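Local coordinates for protein HTH-type dhaKLM operon transcriptional activator DhaS (Lactococcus lactis, PDB 2IU5) that activates transcription of the dhaKLM operon together with DhaQ upon activation by dihydroxyacetone, binding an inverted repeat that partly overlaps the -35 promoter sequence, at residues A[45-48]-A[49-53]; A[122-125]-A[126-129]; A[168-171]-A[172-175]. The protein carries 1 engineered substitution. All blocks are in the same frame, centred on the assembly; numbering follows the deposited sequence.

Contact 1 (A[45-48]-A[49-53]); sequences IRRQ and TFYNY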
loop_
_atom_site.group_PDB
_atom_site.type_symbol
_atom_site.label_atom_id
_atom_site.label_comp_id
_atom_site.label_asym_id
_atom_site.label_seq_id
_atom_site.Cartn_x
_atom_site.Cartn_y
_atom_site.Cartn_z
ATOM N N ILE A 45 31.146 21.631 -13.407
ATOM C CA ILE A 45 32.301 20.782 -13.177
ATOM C C ILE A 45 32.670 20.140 -14.509
ATOM O O ILE A 45 31.801 19.794 -15.314
ATOM C CB ILE A 45 31.971 19.686 -12.134
ATOM C CG1 ILE A 45 31.551 20.316 -10.802
ATOM C CG2 ILE A 45 33.150 18.753 -11.949
ATOM C CD1 ILE A 45 30.946 19.298 -9.843
ATOM N N ARG A 46 33.970 19.981 -14.746
ATOM C CA ARG A 46 34.460 19.380 -15.984
ATOM C C ARG A 46 33.808 18.022 -16.216
ATOM O O ARG A 46 33.714 17.222 -15.283
ATOM C CB ARG A 46 35.980 19.199 -15.891
ATOM C CG ARG A 46 36.752 20.511 -15.930
ATOM C CD ARG A 46 38.222 20.288 -16.270
ATOM N NE ARG A 46 39.081 20.296 -15.083
ATOM C CZ ARG A 46 39.063 21.239 -14.143
ATOM N NH1 ARG A 46 38.220 22.264 -14.247
ATOM N NH2 ARG A 46 39.885 21.159 -13.100
ATOM N N ARG A 47 33.366 17.761 -17.440
ATOM C CA ARG A 47 32.552 16.584 -17.710
ATOM C C ARG A 47 33.180 15.284 -17.242
ATOM O O ARG A 47 32.506 14.446 -16.631
ATOM C CB ARG A 47 32.248 16.476 -19.200
ATOM C CG ARG A 47 31.343 15.333 -19.574
ATOM C CD ARG A 47 31.114 15.355 -21.076
ATOM N NE ARG A 47 30.221 14.283 -21.468
ATOM C CZ ARG A 47 30.593 13.029 -21.702
ATOM N NH1 ARG A 47 31.867 12.667 -21.587
ATOM N NH2 ARG A 47 29.668 12.133 -22.060
ATOM N N GLN A 48 34.468 15.104 -17.529
ATOM C CA GLN A 48 35.110 13.827 -17.254
ATOM C C GLN A 48 35.049 13.458 -15.763
ATOM O O GLN A 48 35.097 12.282 -15.391
ATOM C CB GLN A 48 36.554 13.864 -17.745
ATOM C CG GLN A 48 37.251 12.511 -17.716
ATOM C CD GLN A 48 36.533 11.464 -18.554
ATOM O OE1 GLN A 48 36.036 11.755 -19.647
ATOM N NE2 GLN A 48 36.477 10.232 -18.040
ATOM N N THR A 49 34.941 14.460 -14.900
ATOM C CA THR A 49 34.908 14.236 -13.455
ATOM C C THR A 49 33.717 13.357 -13.065
ATOM O O THR A 49 33.785 12.621 -12.081
ATOM C CB THR A 49 34.881 15.583 -12.691
ATOM O OG1 THR A 49 36.088 16.303 -12.975
ATOM C CG2 THR A 49 34.787 15.368 -11.203
ATOM N N PHE A 50 32.634 13.423 -13.826
ATOM C CA PHE A 50 31.441 12.613 -13.531
ATOM C C PHE A 50 31.852 11.166 -13.376
ATOM O O PHE A 50 31.337 10.456 -12.511
ATOM C CB PHE A 50 30.456 12.758 -14.690
ATOM C CG PHE A 50 29.170 11.961 -14.563
ATOM C CD1 PHE A 50 28.043 12.533 -13.983
ATOM C CD2 PHE A 50 29.094 10.654 -15.044
ATOM C CE1 PHE A 50 26.852 11.820 -13.869
ATOM C CE2 PHE A 50 27.902 9.938 -14.933
ATOM C CZ PHE A 50 26.798 10.509 -14.355
ATOM N N TYR A 51 32.789 10.721 -14.206
ATOM C CA TYR A 51 33.157 9.299 -14.269
ATOM C C TYR A 51 34.080 8.817 -13.159
ATOM O O TYR A 51 34.402 7.618 -13.038
ATOM C CB TYR A 51 33.735 9.043 -15.672
ATOM C CG TYR A 51 32.631 9.297 -16.661
ATOM C CD1 TYR A 51 31.630 8.347 -16.863
ATOM C CD2 TYR A 51 32.580 10.479 -17.383
ATOM C CE1 TYR A 51 30.600 8.584 -17.772
ATOM C CE2 TYR A 51 31.554 10.719 -18.293
ATOM C CZ TYR A 51 30.576 9.762 -18.477
ATOM O OH TYR A 51 29.553 9.982 -19.375
ATOM N N ASN A 52 34.519 9.748 -12.322
ATOM C CA ASN A 52 35.189 9.338 -11.099
ATOM C C ASN A 52 34.156 8.760 -10.147
ATOM O O ASN A 52 34.532 8.116 -9.170
ATOM C CB ASN A 52 35.877 10.533 -10.458
ATOM C CG ASN A 52 37.194 10.869 -11.134
ATOM O OD1 ASN A 52 37.541 12.035 -11.290
ATOM N ND2 ASN A 52 37.928 9.844 -11.538
ATOM N N TYR A 53 32.873 8.983 -10.429
ATOM C CA TYR A 53 31.815 8.685 -9.463
ATOM C C TYR A 53 30.672 7.823 -9.999
ATOM O O TYR A 53 30.153 6.979 -9.275
ATOM C CB TYR A 53 31.240 9.973 -8.884
ATOM C CG TYR A 53 32.298 10.859 -8.276
ATOM C CD1 TYR A 53 32.882 10.535 -7.057
ATOM C CD2 TYR A 53 32.716 12.016 -8.923
ATOM C CE1 TYR A 53 33.860 11.355 -6.500
ATOM C CE2 TYR A 53 33.692 12.839 -8.374
ATOM C CZ TYR A 53 34.250 12.503 -7.176
ATOM O OH TYR A 53 35.219 13.334 -6.645
#
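The backbone N of Tyr51 donates to Gln48 O at 3.0 Å. Thr49 N to Arg46 O and Phe50 N to Arg47 O repeat this three-residue step. The turns belong to the predicted helix-turn-helix motif of the TetR-type DNA-binding domain. Arg47 is extended, its CG anti to the backbone N (chi1 -177°). This carries its guanidinium to the ring of Tyr51, where CE2 lies over one guanidinium face, 3.8 Å from Arg47 NH1. The two planes are 47° apart, so this is no flat stack. Arg47 NE bonds instead to Ser37 OG of helix 36-43. Gln48 NE2 comes to 3.8 Å from Tyr51 CB, its amide plane 27° from the ring plane. Phe50 turns its CD2 edge over the centre of the Tyr51 ring, 3.7 Å above the plane. Ile45 CG2 packs on Thr49 CB at 3.7 Å. Replacing Tyr51 by an alanine is likely to cost the Arg47 guanidinium and Phe50 CD2 their contacts with the ring, leaving the arginine end held mainly through Ser37. Arg46, Arg47 and Gln48 are exposed while Phe50 is buried, consistent with a surface that meets DNA.

Contact 2 (A[122-125]-A[126-129]); sequences LDKV and IFDQ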
loop_
_atom_site.group_PDB
_atom_site.type_symbol
_atom_site.label_atom_id
_atom_site.label_comp_id
_atom_site.label_asym_id
_atom_site.label_seq_id
_atom_site.Cartn_x
_atom_site.Cartn_y
_atom_site.Cartn_z
ATOM N N LEU A 122 9.127 3.824 9.531
ATOM C CA LEU A 122 8.398 3.221 10.662
ATOM C C LEU A 122 9.316 2.541 11.688
ATOM O O LEU A 122 9.075 2.601 12.883
ATOM C CB LEU A 122 7.280 2.285 10.201
ATOM C CG LEU A 122 5.902 2.922 10.057
ATOM C CD1 LEU A 122 5.321 3.260 11.425
ATOM C CD2 LEU A 122 5.936 4.127 9.130
ATOM N N ASP A 123 10.379 1.897 11.207
ATOM C CA ASP A 123 11.350 1.277 12.097
ATOM C C ASP A 123 11.925 2.366 13.005
ATOM O O ASP A 123 12.081 2.131 14.202
ATOM C CB ASP A 123 12.427 0.548 11.282
ATOM C CG ASP A 123 11.922 -0.781 10.716
ATOM O OD1 ASP A 123 10.823 -1.220 11.117
ATOM O OD2 ASP A 123 12.619 -1.380 9.876
ATOM N N LYS A 124 12.214 3.525 12.415
ATOM C CA LYS A 124 12.716 4.705 13.162
ATOM C C LYS A 124 11.700 5.238 14.185
ATOM O O LYS A 124 12.075 5.606 15.306
ATOM C CB LYS A 124 13.090 5.803 12.160
ATOM C CG LYS A 124 13.621 7.108 12.764
ATOM C CD LYS A 124 14.896 6.858 13.517
ATOM C CE LYS A 124 15.768 8.117 13.545
ATOM N NZ LYS A 124 15.122 9.148 14.400
ATOM N N VAL A 125 10.425 5.287 13.804
ATOM C CA VAL A 125 9.355 5.661 14.736
ATOM C C VAL A 125 9.369 4.773 15.971
ATOM O O VAL A 125 9.366 5.245 17.121
ATOM C CB VAL A 125 7.986 5.592 14.013
ATOM C CG1 VAL A 125 6.851 5.834 14.990
ATOM C CG2 VAL A 125 7.943 6.617 12.897
ATOM N N ILE A 126 9.387 3.464 15.739
ATOM C CA ILE A 126 9.427 2.508 16.843
ATOM C C ILE A 126 10.670 2.711 17.718
ATOM O O ILE A 126 10.552 2.805 18.929
ATOM C CB ILE A 126 9.400 1.086 16.280
ATOM C CG1 ILE A 126 8.067 0.847 15.561
ATOM C CG2 ILE A 126 9.614 0.083 17.389
ATOM C CD1 ILE A 126 6.840 0.845 16.465
ATOM N N PHE A 127 11.842 2.771 17.085
ATOM C CA PHE A 127 13.163 3.021 17.712
ATOM C C PHE A 127 13.049 4.234 18.635
ATOM O O PHE A 127 13.424 4.163 19.791
ATOM C CB PHE A 127 14.133 3.322 16.554
ATOM C CG PHE A 127 15.607 3.462 16.895
ATOM C CD1 PHE A 127 16.368 2.377 17.320
ATOM C CD2 PHE A 127 16.234 4.694 16.769
ATOM C CE1 PHE A 127 17.726 2.536 17.620
ATOM C CE2 PHE A 127 17.574 4.860 17.061
ATOM C CZ PHE A 127 18.324 3.777 17.488
ATOM N N ASP A 128 12.526 5.341 18.097
ATOM C CA ASP A 128 12.495 6.588 18.869
ATOM C C ASP A 128 11.477 6.513 20.003
ATOM O O ASP A 128 11.710 7.008 21.098
ATOM C CB ASP A 128 12.133 7.781 17.983
ATOM C CG ASP A 128 13.264 8.229 17.077
ATOM O OD1 ASP A 128 14.391 7.701 17.186
ATOM O OD2 ASP A 128 13.063 9.133 16.217
ATOM N N GLN A 129 10.333 5.890 19.743
ATOM C CA GLN A 129 9.323 5.779 20.782
ATOM C C GLN A 129 9.832 4.969 21.968
ATOM O O GLN A 129 9.573 5.306 23.108
ATOM C CB GLN A 129 8.042 5.182 20.201
ATOM C CG GLN A 129 7.240 6.123 19.324
ATOM C CD GLN A 129 6.795 7.427 19.960
ATOM O OE1 GLN A 129 6.804 8.463 19.280
ATOM N NE2 GLN A 129 6.408 7.401 21.234
#
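Lys124 and Asp128 form an i to i+4 salt bridge along helix 110-132, in the C-terminal region of this TetR-family regulator. Lys124 NZ donates to Asp128 OD2 at 2.7 Å, on the syn lone pair, and weakly to OD1 of the same carboxylate at 3.2 Å. The lysine chain bends at chi2 (62°) and again at chi4 (69°), which brings the amine back beside the two carboxylate oxygens, close to their plane. NZ has a second salt-bridge partner in Glu85, and Asp128 OD2 also accepts from Gly81 N. The buried amine thus sits between two acids, which probably keeps it charged. Backbone bonds hold the turn itself. Ile126 N to Leu122 O (3.0 Å), Phe127 N to Asp123 O, Asp128 N to Lys124 O (2.8 Å) and Gln129 N to Val125 O are regular alpha-helical bonds. Apolar contact is lighter. Lys124 CD lies obliquely to the Phe127 ring, 4.1 Å from its CD2. The Gln129 amide is used further out: OE1 accepts from Tyr80 and Trp82, and NE2 bonds to Tyr135 OH. Around helix 110-132, Leu122 and Ile126 face Cys146 of helix 139-163, Val125 and Asp128 touch Trp82 of helix 82-95, and Val125 and Gln129 meet Ile182 of helix 171-183.

Contact 3 (A[168-171]-A[172-175]); sequences EKLY and SQIV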
loop_
_atom_site.group_PDB
_atom_site.type_symbol
_atom_site.label_atom_id
_atom_site.label_comp_id
_atom_site.label_asym_id
_atom_site.label_seq_id
_atom_site.Cartn_x
_atom_site.Cartn_y
_atom_site.Cartn_z
ATOM N N GLU A 168 2.776 17.863 2.174
ATOM C CA GLU A 168 2.922 18.478 3.493
ATOM C C GLU A 168 1.569 18.746 4.134
ATOM O O GLU A 168 1.438 18.753 5.361
ATOM C CB GLU A 168 3.765 19.753 3.423
ATOM C CG GLU A 168 3.855 20.455 4.784
ATOM C CD GLU A 168 5.016 21.440 4.831
ATOM O OE1 GLU A 168 5.802 21.432 3.874
ATOM O OE2 GLU A 168 5.130 22.206 5.816
ATOM N N LYS A 169 0.532 18.967 3.329
ATOM C CA LYS A 169 -0.788 19.200 3.881
ATOM C C LYS A 169 -1.315 18.012 4.671
ATOM O O LYS A 169 -2.245 18.186 5.470
ATOM C CB LYS A 169 -1.790 19.689 2.827
ATOM C CG LYS A 169 -2.369 18.622 1.933
ATOM C CD LYS A 169 -3.445 19.227 1.029
ATOM C CE LYS A 169 -3.900 18.226 -0.028
ATOM N NZ LYS A 169 -5.188 18.686 -0.618
ATOM N N LEU A 170 -0.724 16.841 4.440
ATOM C CA LEU A 170 -1.164 15.621 5.116
ATOM C C LEU A 170 -0.443 15.377 6.423
ATOM O O LEU A 170 -0.755 14.420 7.137
ATOM C CB LEU A 170 -0.959 14.414 4.221
ATOM C CG LEU A 170 -1.607 14.535 2.847
ATOM C CD1 LEU A 170 -1.247 13.278 2.076
ATOM C CD2 LEU A 170 -3.118 14.665 3.005
ATOM N N TYR A 171 0.519 16.239 6.734
ATOM C CA TYR A 171 1.445 15.924 7.813
ATOM C C TYR A 171 0.738 15.777 9.148
ATOM O O TYR A 171 0.942 14.784 9.835
ATOM C CB TYR A 171 2.494 17.021 7.870
ATOM C CG TYR A 171 3.467 16.888 9.002
ATOM C CD1 TYR A 171 4.290 15.778 9.106
ATOM C CD2 TYR A 171 3.551 17.874 9.946
ATOM C CE1 TYR A 171 5.193 15.658 10.151
ATOM C CE2 TYR A 171 4.434 17.781 10.992
ATOM C CZ TYR A 171 5.252 16.660 11.080
ATOM O OH TYR A 171 6.135 16.580 12.134
ATOM N N SER A 172 -0.092 16.748 9.523
ATOM C CA SER A 172 -0.722 16.679 10.838
ATOM C C SER A 172 -1.596 15.434 10.942
ATOM O O SER A 172 -1.656 14.780 11.990
ATOM C CB SER A 172 -1.537 17.945 11.123
ATOM O OG SER A 172 -2.585 18.130 10.190
ATOM N N GLN A 173 -2.286 15.092 9.856
ATOM C CA GLN A 173 -3.156 13.913 9.943
ATOM C C GLN A 173 -2.342 12.627 10.085
ATOM O O GLN A 173 -2.717 11.735 10.851
ATOM C CB GLN A 173 -4.068 13.843 8.716
ATOM C CG GLN A 173 -5.133 14.931 8.713
ATOM C CD GLN A 173 -5.936 14.931 7.437
ATOM O OE1 GLN A 173 -6.993 14.293 7.364
ATOM N NE2 GLN A 173 -5.443 15.637 6.426
ATOM N N ILE A 174 -1.231 12.514 9.363
ATOM C CA ILE A 174 -0.434 11.312 9.460
ATOM C C ILE A 174 0.150 11.184 10.860
ATOM O O ILE A 174 0.065 10.121 11.460
ATOM C CB ILE A 174 0.656 11.227 8.374
ATOM C CG1 ILE A 174 -0.017 11.129 6.993
ATOM C CG2 ILE A 174 1.585 10.037 8.666
ATOM C CD1 ILE A 174 0.926 11.472 5.826
ATOM N N VAL A 175 0.740 12.263 11.381
ATOM C CA VAL A 175 1.305 12.221 12.735
ATOM C C VAL A 175 0.248 11.810 13.764
ATOM O O VAL A 175 0.498 10.984 14.645
ATOM C CB VAL A 175 1.938 13.583 13.094
ATOM C CG1 VAL A 175 2.383 13.612 14.562
ATOM C CG2 VAL A 175 3.108 13.845 12.174
HETATM O O HOH W 1 -0.459 19.137 7.782
HETATM O O HOH W 2 -3.097 17.043 7.717
#
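Tyr171 places CG opposite its backbone N (chi1 176°), and Val175 has CG1 anti to its own backbone N (chi1 173°), which puts CG2 anti to the carbonyl carbon and over the ring. This is the first turn of helix 171-183, the last helix of the TetR-type C-terminal region, entered from the short 3-10 segment 168-170. The result is a CH-pi contact. Val175 CG2 stands over one face, toward the rim, 3.4 Å from Tyr171 CE1. The hydroxyl of Tyr171 bonds to the Gln83 carbonyl of helix 82-95, so the phenol is pinned at its far end as well. Two backbone bonds close the turn: Ile174 N to Leu170 O at 3.0 Å, and Val175 N to Tyr171 O, almost straight at 178°. On another side of the turn, Ile174 CD1 packs against Leu170 CB at 3.8 Å. Leu170, Gln173 and Ile174 also pack on Phe144 of the second subunit, which places this turn at the dimer interface. Waters serve the first amides of the helix. One links Ser172 N to Glu168 O. The other donates to Lys169 O at 2.7 Å and accepts from both Gln173 N and Gln173 NE2, each at 3.0 Å.

How the contacts relate
All three contacts are local turns, but their settings differ. Contact 1 is a surface contact in the DNA-binding part, its centre about 39 Å from that of contact 2 and 40 Å from that of contact 3. Contacts 2 and 3 lie in the C-terminal region, their centres about 17 Å apart; they do not touch. Both pack against helices 82-95 and 139-163, and contact 2 also reaches helix 171-183, on which contact 3 lies. Contact 2 is buried and pairs the charges of Lys124 and Asp128. Contact 3 is partly buried, relies on apolar packing and water, and alone of the three touches the second subunit. Contact 1 has exposed arginines and amides over a buried Phe50.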